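Local coordinates for peptidase M42 (Thaumarchaeota archaeon SCGC AB-539-E09, PDB 5DS0) that acts as a TET aminopeptidase of the M42 family, a metal-dependent enzyme that removes amino acids from the N-termini of peptides inside a dodecameric shell, at the interface of chains A and B. Residues are numbered along the deposited sequence; one frame, centred on the assembly and turned at random. Chains: chain A/B, Peptidase M42.

The interface of chains A and B. Residues chain A 256, 322-323, 330; chain B 82, 139, 141-142.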
HETATM    1  N   MSE A 256      14.711  30.798 -24.052  1.00 49.17           N
HETATM    2  CA  MSE A 256      14.198  31.434 -25.259  1.00 49.46           C
HETATM    3  C   MSE A 256      14.657  32.868 -25.241  1.00 48.43           C
HETATM    4  O   MSE A 256      14.499  33.566 -24.242  1.00 47.21           O
HETATM    5  CB  MSE A 256      12.682  31.350 -25.283  1.00 51.56           C
HETATM    6  CG  MSE A 256      12.103  31.910 -26.570  1.00 53.36           C
HETATM    7 SE   MSE A 256      10.132  32.005 -26.447  1.00 58.99          SE
HETATM    8  CE  MSE A 256       9.867  33.549 -25.238  1.00 56.83           C
ATOM      9  N   ARG A 322       9.480  26.650 -26.523  1.00 31.39           N
ATOM     10  CA  ARG A 322       8.692  26.275 -25.360  1.00 32.01           C
ATOM     11  C   ARG A 322       7.509  25.441 -25.809  1.00 32.47           C
ATOM     12  O   ARG A 322       6.870  25.754 -26.806  1.00 32.96           O
ATOM     13  CB  ARG A 322       8.192  27.520 -24.633  1.00 32.30           C
ATOM     14  CG  ARG A 322       9.290  28.433 -24.137  1.00 32.46           C
ATOM     15  CD  ARG A 322       8.680  29.601 -23.383  1.00 34.35           C
ATOM     16  NE  ARG A 322       9.648  30.543 -22.806  1.00 34.99           N
ATOM     17  CZ  ARG A 322       9.314  31.676 -22.182  1.00 36.23           C
ATOM     18  NH1 ARG A 322       8.042  32.032 -22.044  1.00 36.88           N
ATOM     19  NH2 ARG A 322      10.253  32.472 -21.692  1.00 37.38           N
ATOM     20  N   HIS A 323       7.224  24.377 -25.070  1.00 33.19           N
ATOM     21  CA  HIS A 323       6.049  23.540 -25.298  1.00 34.21           C
ATOM     22  C   HIS A 323       6.024  22.834 -26.662  1.00 34.06           C
ATOM     23  O   HIS A 323       5.013  22.867 -27.385  1.00 34.93           O
ATOM     24  CB  HIS A 323       4.770  24.359 -25.092  1.00 34.49           C
ATOM     25  CG  HIS A 323       4.881  25.359 -23.998  1.00 34.93           C
ATOM     26  ND1 HIS A 323       5.166  25.006 -22.698  1.00 35.95           N
ATOM     27  CD2 HIS A 323       4.771  26.707 -24.008  1.00 35.52           C
ATOM     28  CE1 HIS A 323       5.209  26.094 -21.949  1.00 36.92           C
ATOM     29  NE2 HIS A 323       4.972  27.142 -22.720  1.00 36.41           N
ATOM     30  N   LEU A 330       6.036  28.197 -28.374  1.00 30.12           N
ATOM     31  CA  LEU A 330       6.543  29.543 -28.610  1.00 30.50           C
ATOM     32  C   LEU A 330       8.023  29.492 -28.923  1.00 30.01           C
ATOM     33  O   LEU A 330       8.756  28.714 -28.313  1.00 29.28           O
ATOM     34  CB  LEU A 330       6.351  30.380 -27.359  1.00 31.43           C
ATOM     35  CG  LEU A 330       4.921  30.475 -26.854  1.00 32.54           C
ATOM     36  CD1 LEU A 330       4.910  31.049 -25.456  1.00 33.41           C
ATOM     37  CD2 LEU A 330       4.087  31.334 -27.786  1.00 33.33           C
TER
ATOM     38  N   TYR B  82       5.852  34.466 -15.786  1.00 47.77           N
ATOM     39  CA  TYR B  82       4.757  33.529 -15.933  1.00 46.15           C
ATOM     40  C   TYR B  82       3.684  33.973 -14.997  1.00 42.64           C
ATOM     41  O   TYR B  82       3.963  34.641 -14.014  1.00 42.73           O
ATOM     42  CB  TYR B  82       5.210  32.112 -15.588  1.00 48.84           C
ATOM     43  CG  TYR B  82       6.058  31.488 -16.676  1.00 53.60           C
ATOM     44  CD1 TYR B  82       7.410  31.797 -16.806  1.00 56.83           C
ATOM     45  CD2 TYR B  82       5.501  30.605 -17.599  1.00 57.03           C
ATOM     46  CE1 TYR B  82       8.184  31.235 -17.816  1.00 59.44           C
ATOM     47  CE2 TYR B  82       6.269  30.032 -18.610  1.00 59.00           C
ATOM     48  CZ  TYR B  82       7.608  30.347 -18.716  1.00 61.33           C
ATOM     49  OH  TYR B  82       8.349  29.759 -19.723  1.00 64.57           O
ATOM     50  N   ASP B 139       1.800  30.958 -19.709  1.00 35.96           N
ATOM     51  CA  ASP B 139       2.968  31.443 -20.396  1.00 36.10           C
ATOM     52  C   ASP B 139       2.479  32.416 -21.431  1.00 36.01           C
ATOM     53  O   ASP B 139       1.711  32.051 -22.306  1.00 35.95           O
ATOM     54  CB  ASP B 139       3.679  30.278 -21.078  1.00 37.07           C
ATOM     55  CG  ASP B 139       4.976  30.685 -21.741  1.00 38.45           C
ATOM     56  OD1 ASP B 139       5.269  31.896 -21.839  1.00 39.98           O
ATOM     57  OD2 ASP B 139       5.721  29.780 -22.168  1.00 39.46           O
ATOM     58  N   GLY B 141       4.777  34.327 -23.216  1.00 38.84           N
ATOM     59  CA  GLY B 141       5.920  34.577 -24.082  1.00 40.07           C
ATOM     60  C   GLY B 141       6.893  35.569 -23.494  1.00 41.21           C
ATOM     61  O   GLY B 141       7.769  36.082 -24.188  1.00 41.98           O
ATOM     62  N   ALA B 142       6.764  35.816 -22.195  1.00 41.94           N
ATOM     63  CA  ALA B 142       7.626  36.776 -21.524  1.00 41.52           C
ATOM     64  C   ALA B 142       8.868  36.062 -21.021  1.00 41.67           C
ATOM     65  O   ALA B 142       8.843  34.854 -20.800  1.00 41.86           O
ATOM     66  CB  ALA B 142       6.877  37.436 -20.377  1.00 41.15           C
TER
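The end of strand 314-322 of one subunit meets the end of strand 137-139 of its two-fold mate in a polar patch of the A-B interface, where A:Arg322 and A:His323 share the carboxylate of B:Asp139. NH1 of the A:Arg322 guanidinium forms a salt bridge with OD1 of B:Asp139 at 2.8 Å, on its syn side but tilted out of the carboxylate plane, in a markedly bent hydrogen bond. The backbone N of B:Gly141 donates to the same OD1 from the opposite face of the carboxylate, also at 2.8 Å, a bond from the loop after the strand that, with those from chain A, restrains the rotation of the carboxylate. The other oxygen, OD2, takes a hydrogen bond on its anti side from NE2 of A:His323, 2.8 Å away, with the imidazole turned 73° from the carboxylate plane. With CG anti to the backbone N (chi1 -176°), the side chain of B:Asp139 points its carboxylate toward chain A.

The arginine, extended from CG to NE, carries its flat end further across, where NH1 and NH2 together grip the carbonyl O of B:Ala142; the NH2 bond measures 2.9 Å. Both nitrogens approach that oxygen from one face of the peptide, with the oxygen close to the guanidinium plane. B:Tyr82 puts its phenol OH over one face of the guanidinium, toward the rim, while CE of the selenomethionine A:Met256 sits 3.6 Å above the centre of the other. The charged group is thereby sandwiched as well as bonded at its edge. CD1 of A:Leu330 packs against CG of B:Asp139 at 3.7 Å, adding an apolar border. Leucine in place of A:Arg322 would probably leave OD1 of B:Asp139 without its cationic mate and the B:Ala142 carbonyl without its two donors from chain A.

Within the fold, A:Arg322 closes its strand beside strand 329-332, which bears A:Leu330, and B:Asp139 ends its own short strand just before the loop of B:Gly141 and B:Ala142; two-fold symmetry repeats the patch with the chains exchanged.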